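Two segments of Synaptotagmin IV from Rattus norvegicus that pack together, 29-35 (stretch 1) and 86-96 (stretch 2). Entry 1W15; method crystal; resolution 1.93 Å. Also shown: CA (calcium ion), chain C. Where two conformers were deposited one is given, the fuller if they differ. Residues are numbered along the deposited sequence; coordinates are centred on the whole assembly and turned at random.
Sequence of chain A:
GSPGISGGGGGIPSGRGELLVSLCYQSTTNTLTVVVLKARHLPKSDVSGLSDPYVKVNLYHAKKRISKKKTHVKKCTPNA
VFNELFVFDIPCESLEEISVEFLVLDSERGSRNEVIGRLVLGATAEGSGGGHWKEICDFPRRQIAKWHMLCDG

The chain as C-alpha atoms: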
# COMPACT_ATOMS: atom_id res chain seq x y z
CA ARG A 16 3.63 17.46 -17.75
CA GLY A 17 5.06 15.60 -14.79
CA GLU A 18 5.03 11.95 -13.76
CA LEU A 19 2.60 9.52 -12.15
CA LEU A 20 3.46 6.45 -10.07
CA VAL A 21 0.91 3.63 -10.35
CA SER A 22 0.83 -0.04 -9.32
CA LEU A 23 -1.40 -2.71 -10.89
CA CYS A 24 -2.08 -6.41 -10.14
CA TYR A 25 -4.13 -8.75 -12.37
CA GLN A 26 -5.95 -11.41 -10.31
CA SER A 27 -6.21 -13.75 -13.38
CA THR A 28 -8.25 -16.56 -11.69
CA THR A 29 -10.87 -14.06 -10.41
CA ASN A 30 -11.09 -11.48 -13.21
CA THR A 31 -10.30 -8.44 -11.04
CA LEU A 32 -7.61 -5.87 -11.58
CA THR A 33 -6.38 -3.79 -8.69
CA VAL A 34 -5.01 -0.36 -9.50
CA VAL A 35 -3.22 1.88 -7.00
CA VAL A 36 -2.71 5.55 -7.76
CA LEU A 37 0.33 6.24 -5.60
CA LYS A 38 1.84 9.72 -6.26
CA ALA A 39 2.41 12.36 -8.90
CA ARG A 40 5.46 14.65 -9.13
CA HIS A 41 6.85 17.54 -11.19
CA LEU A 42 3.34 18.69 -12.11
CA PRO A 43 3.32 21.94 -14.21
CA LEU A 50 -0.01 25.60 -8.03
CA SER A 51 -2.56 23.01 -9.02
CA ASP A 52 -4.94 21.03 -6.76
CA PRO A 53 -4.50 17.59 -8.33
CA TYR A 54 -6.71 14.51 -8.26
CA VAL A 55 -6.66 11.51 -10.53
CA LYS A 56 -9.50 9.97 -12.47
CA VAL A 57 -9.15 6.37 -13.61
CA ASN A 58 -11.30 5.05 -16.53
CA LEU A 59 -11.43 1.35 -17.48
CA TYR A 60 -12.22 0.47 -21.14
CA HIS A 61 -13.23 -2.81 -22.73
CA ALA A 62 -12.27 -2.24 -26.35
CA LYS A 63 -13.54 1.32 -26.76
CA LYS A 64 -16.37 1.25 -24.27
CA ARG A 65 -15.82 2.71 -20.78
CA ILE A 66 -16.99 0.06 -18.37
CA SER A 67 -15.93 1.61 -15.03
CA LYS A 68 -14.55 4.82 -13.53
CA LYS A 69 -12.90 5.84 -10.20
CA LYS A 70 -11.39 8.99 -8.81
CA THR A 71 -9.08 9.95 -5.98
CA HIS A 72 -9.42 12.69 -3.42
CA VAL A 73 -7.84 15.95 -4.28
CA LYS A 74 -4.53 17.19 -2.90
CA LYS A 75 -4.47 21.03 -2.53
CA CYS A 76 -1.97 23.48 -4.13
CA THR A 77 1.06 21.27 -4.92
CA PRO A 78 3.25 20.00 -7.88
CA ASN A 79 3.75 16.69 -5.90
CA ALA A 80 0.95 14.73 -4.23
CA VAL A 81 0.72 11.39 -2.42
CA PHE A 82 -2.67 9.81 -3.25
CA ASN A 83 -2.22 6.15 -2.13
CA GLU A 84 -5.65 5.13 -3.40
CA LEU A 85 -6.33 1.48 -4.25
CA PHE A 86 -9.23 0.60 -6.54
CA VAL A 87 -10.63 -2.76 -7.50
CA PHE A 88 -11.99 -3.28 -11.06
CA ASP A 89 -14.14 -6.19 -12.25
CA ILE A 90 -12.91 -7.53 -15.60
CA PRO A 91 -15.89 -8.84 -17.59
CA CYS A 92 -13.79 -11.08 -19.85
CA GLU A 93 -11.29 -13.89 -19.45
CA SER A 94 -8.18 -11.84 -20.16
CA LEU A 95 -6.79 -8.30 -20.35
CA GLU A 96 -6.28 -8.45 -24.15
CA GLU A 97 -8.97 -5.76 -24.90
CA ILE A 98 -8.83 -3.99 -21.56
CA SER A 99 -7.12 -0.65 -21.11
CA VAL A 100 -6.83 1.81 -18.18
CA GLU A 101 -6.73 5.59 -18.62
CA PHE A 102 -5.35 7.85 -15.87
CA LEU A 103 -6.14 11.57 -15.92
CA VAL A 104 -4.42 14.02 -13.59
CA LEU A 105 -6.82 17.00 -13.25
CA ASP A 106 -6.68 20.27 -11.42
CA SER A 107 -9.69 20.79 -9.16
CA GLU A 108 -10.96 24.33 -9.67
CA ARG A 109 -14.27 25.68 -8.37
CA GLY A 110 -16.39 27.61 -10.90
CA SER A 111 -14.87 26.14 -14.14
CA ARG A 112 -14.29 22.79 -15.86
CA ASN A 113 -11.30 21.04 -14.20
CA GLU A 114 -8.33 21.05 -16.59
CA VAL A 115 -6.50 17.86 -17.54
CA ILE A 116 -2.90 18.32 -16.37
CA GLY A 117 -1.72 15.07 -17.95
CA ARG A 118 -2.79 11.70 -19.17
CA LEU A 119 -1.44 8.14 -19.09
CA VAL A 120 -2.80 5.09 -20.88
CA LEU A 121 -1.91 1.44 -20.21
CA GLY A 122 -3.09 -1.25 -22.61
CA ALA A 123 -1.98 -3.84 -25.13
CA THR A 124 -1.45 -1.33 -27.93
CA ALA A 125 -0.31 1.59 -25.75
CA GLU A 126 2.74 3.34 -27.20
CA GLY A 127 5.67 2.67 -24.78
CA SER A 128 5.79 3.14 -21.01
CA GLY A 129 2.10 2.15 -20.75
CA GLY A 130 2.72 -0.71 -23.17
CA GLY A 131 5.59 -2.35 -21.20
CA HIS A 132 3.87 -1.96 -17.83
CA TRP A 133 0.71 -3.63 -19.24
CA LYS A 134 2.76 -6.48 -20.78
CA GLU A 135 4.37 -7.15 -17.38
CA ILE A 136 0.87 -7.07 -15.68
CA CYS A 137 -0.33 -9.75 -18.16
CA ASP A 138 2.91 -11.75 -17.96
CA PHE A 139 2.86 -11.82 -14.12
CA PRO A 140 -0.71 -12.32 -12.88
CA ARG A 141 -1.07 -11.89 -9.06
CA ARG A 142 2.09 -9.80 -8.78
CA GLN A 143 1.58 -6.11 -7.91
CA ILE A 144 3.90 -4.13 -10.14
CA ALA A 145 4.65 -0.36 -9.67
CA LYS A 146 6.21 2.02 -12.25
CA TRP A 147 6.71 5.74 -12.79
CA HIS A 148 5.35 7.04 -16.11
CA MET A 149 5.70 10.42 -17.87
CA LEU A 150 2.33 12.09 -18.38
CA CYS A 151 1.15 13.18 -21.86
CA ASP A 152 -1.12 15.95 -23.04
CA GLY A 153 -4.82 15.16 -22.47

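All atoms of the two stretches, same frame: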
# COMPACT_ATOMS: atom_id res chain seq x y z
N THR A 29 -9.59 -14.69 -10.85
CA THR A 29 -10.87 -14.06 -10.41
C THR A 29 -11.35 -12.85 -11.23
O THR A 29 -12.32 -12.21 -10.88
CB THR A 29 -10.86 -13.65 -8.99
OG1 THR A 29 -9.77 -12.71 -8.78
CG2 THR A 29 -10.60 -14.86 -8.09
N ASN A 30 -10.68 -12.58 -12.34
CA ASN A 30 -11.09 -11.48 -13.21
C ASN A 30 -11.27 -10.17 -12.44
O ASN A 30 -12.33 -9.53 -12.55
CB ASN A 30 -12.40 -11.86 -13.88
CG ASN A 30 -12.37 -13.27 -14.38
OD1 ASN A 30 -11.48 -13.66 -15.19
ND2 ASN A 30 -13.32 -14.07 -13.89
N THR A 31 -10.30 -9.80 -11.61
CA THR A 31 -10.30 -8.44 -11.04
C THR A 31 -8.95 -7.86 -11.32
O THR A 31 -7.98 -8.59 -11.55
CB THR A 31 -10.57 -8.34 -9.51
OG1 THR A 31 -9.80 -9.31 -8.84
CG2 THR A 31 -12.07 -8.62 -9.11
N LEU A 32 -8.88 -6.53 -11.34
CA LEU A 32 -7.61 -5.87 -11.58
C LEU A 32 -7.56 -4.83 -10.49
O LEU A 32 -8.51 -4.03 -10.34
CB LEU A 32 -7.65 -5.16 -12.94
CG LEU A 32 -6.46 -4.27 -13.32
CD1 LEU A 32 -5.14 -5.09 -13.60
CD2 LEU A 32 -6.88 -3.44 -14.56
N THR A 33 -6.48 -4.81 -9.72
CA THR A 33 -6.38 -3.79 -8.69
C THR A 33 -5.41 -2.73 -9.17
O THR A 33 -4.36 -3.02 -9.75
CB THR A 33 -5.99 -4.41 -7.33
OG1 THR A 33 -4.59 -4.68 -7.30
CG2 THR A 33 -6.64 -5.81 -7.22
N VAL A 34 -5.79 -1.47 -8.97
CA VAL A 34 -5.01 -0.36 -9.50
C VAL A 34 -4.79 0.59 -8.31
O VAL A 34 -5.76 1.02 -7.67
CB VAL A 34 -5.81 0.40 -10.62
CG1 VAL A 34 -5.07 1.66 -11.06
CG2 VAL A 34 -6.13 -0.52 -11.88
N VAL A 35 -3.54 0.94 -8.07
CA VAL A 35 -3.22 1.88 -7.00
C VAL A 35 -2.66 3.13 -7.65
O VAL A 35 -1.65 3.11 -8.36
CB VAL A 35 -2.17 1.32 -5.98
CG1 VAL A 35 -2.01 2.30 -4.76
CG2 VAL A 35 -2.57 -0.10 -5.52
N PHE A 86 -7.93 0.91 -5.97
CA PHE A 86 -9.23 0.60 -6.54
C PHE A 86 -9.25 -0.81 -7.04
O PHE A 86 -8.21 -1.35 -7.51
CB PHE A 86 -9.54 1.52 -7.73
CG PHE A 86 -9.46 3.01 -7.37
CD1 PHE A 86 -10.45 3.60 -6.58
CD2 PHE A 86 -8.41 3.79 -7.87
CE1 PHE A 86 -10.39 4.98 -6.25
CE2 PHE A 86 -8.34 5.21 -7.53
CZ PHE A 86 -9.32 5.76 -6.72
N VAL A 87 -10.44 -1.40 -6.99
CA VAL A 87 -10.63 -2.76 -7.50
C VAL A 87 -11.58 -2.69 -8.70
O VAL A 87 -12.72 -2.20 -8.56
CB VAL A 87 -11.20 -3.70 -6.38
CG1 VAL A 87 -11.51 -5.14 -6.90
CG2 VAL A 87 -10.24 -3.78 -5.26
N PHE A 88 -11.13 -3.22 -9.86
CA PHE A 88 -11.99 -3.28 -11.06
C PHE A 88 -12.39 -4.70 -11.35
O PHE A 88 -11.56 -5.59 -11.31
CB PHE A 88 -11.27 -2.76 -12.29
CG PHE A 88 -11.09 -1.29 -12.30
CD1 PHE A 88 -12.17 -0.43 -12.55
CD2 PHE A 88 -9.82 -0.74 -12.10
CE1 PHE A 88 -12.00 0.96 -12.61
CE2 PHE A 88 -9.64 0.66 -12.13
CZ PHE A 88 -10.75 1.51 -12.39
N ASP A 89 -13.66 -4.91 -11.64
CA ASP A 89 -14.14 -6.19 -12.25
C ASP A 89 -13.79 -6.26 -13.74
O ASP A 89 -13.97 -5.28 -14.47
CB ASP A 89 -15.66 -6.26 -12.11
CG ASP A 89 -16.11 -6.44 -10.67
OD1 ASP A 89 -15.45 -7.17 -9.91
OD2 ASP A 89 -17.12 -5.88 -10.21
N ILE A 90 -13.28 -7.38 -14.21
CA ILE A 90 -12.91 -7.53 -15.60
C ILE A 90 -13.96 -8.49 -16.14
O ILE A 90 -14.09 -9.61 -15.65
CB ILE A 90 -11.45 -8.11 -15.75
CG1 ILE A 90 -10.42 -7.19 -15.09
CG2 ILE A 90 -11.11 -8.40 -17.22
CD1 ILE A 90 -10.36 -5.73 -15.67
N PRO A 91 -14.76 -8.03 -17.10
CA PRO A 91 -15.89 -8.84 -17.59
C PRO A 91 -15.50 -9.87 -18.64
O PRO A 91 -16.37 -10.40 -19.30
CB PRO A 91 -16.82 -7.79 -18.21
CG PRO A 91 -15.88 -6.73 -18.74
CD PRO A 91 -14.68 -6.72 -17.77
N CYS A 92 -14.22 -10.11 -18.85
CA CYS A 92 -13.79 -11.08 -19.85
C CYS A 92 -12.67 -11.90 -19.24
O CYS A 92 -12.23 -11.62 -18.12
CB CYS A 92 -13.31 -10.36 -21.13
SG CYS A 92 -12.36 -8.84 -20.84
N GLU A 93 -12.21 -12.91 -19.98
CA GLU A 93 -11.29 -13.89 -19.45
C GLU A 93 -9.82 -13.49 -19.52
O GLU A 93 -8.96 -14.22 -19.03
CB GLU A 93 -11.53 -15.26 -20.14
CG GLU A 93 -12.77 -15.97 -19.62
CD GLU A 93 -13.00 -15.77 -18.11
OE1 GLU A 93 -12.28 -16.40 -17.28
OE2 GLU A 93 -13.91 -14.97 -17.74
N SER A 94 -9.53 -12.35 -20.12
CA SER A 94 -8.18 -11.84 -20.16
C SER A 94 -8.19 -10.33 -20.27
O SER A 94 -9.27 -9.72 -20.41
CB SER A 94 -7.45 -12.41 -21.37
OG SER A 94 -7.96 -11.83 -22.56
N LEU A 95 -7.00 -9.74 -20.23
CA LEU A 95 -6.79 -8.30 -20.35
C LEU A 95 -6.49 -7.82 -21.79
O LEU A 95 -6.12 -6.65 -22.02
CB LEU A 95 -5.61 -7.95 -19.47
CG LEU A 95 -5.84 -7.37 -18.06
CD1 LEU A 95 -7.23 -7.56 -17.38
CD2 LEU A 95 -4.67 -7.61 -17.17
N GLU A 96 -6.62 -8.74 -22.75
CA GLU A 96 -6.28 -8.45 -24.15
C GLU A 96 -6.92 -7.15 -24.70
O GLU A 96 -6.22 -6.35 -25.33
CB GLU A 96 -6.59 -9.65 -25.06
CG GLU A 96 -8.03 -9.72 -25.58
CD GLU A 96 -8.29 -10.80 -26.62
OE1 GLU A 96 -7.82 -11.95 -26.44
OE2 GLU A 96 -9.01 -10.52 -27.62
CA CA C . -7.71 -16.26 -18.28
O HOH W 1 -10.03 -11.54 -16.41
O HOH W 2 -14.67 -9.72 -11.43
O HOH W 3 -6.32 -15.82 -19.76
O HOH W 4 -8.46 -15.03 -16.47

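What forms the apolar centre? Leu32, Val34, Phe86 and Phe88 share one face of the sheet, all buried. Val34 CG2 meets the edge of the Phe88 ring, 3.7 Å from Phe88 CD2, so the valine methyl packs against the ring's rim. Just past the strand, Ile90 turns toward stretch 1 and sets its CD1 3.9 Å from Leu32 CB, while Leu32 CD1 reaches Leu95 CD2 at 4.4 Å.

What fixes this register? The strands run antiparallel, and Leu32 and Phe88 exchange two backbone hydrogen bonds, Leu32 N to Phe88 O and Phe88 N to Leu32 O, both 2.8 Å. Val34 and Phe86 repeat the pattern, and Ile90 N donates to Asn30 O at 2.9 Å, extending the ladder beyond the strands.

What lies on the other face? Thr31 and Thr33 sit opposite Asp89 and Val87 there, in the non-hydrogen-bonded pairs. The methyl of Thr31 lies near both: CG2 packs 4.2 Å from Val87 CG1 and comes within 3.8 Å of Asp89 OD1.

How does the contact end at its polar edge? Water 1 donates to Asn30 OD1 and Cys92 O, each 2.8 Å away, joining two acceptors that cannot bond each other directly. Beyond it, Glu93 O binds the calcium ion at 2.5 Å, alongside waters 3 and 4.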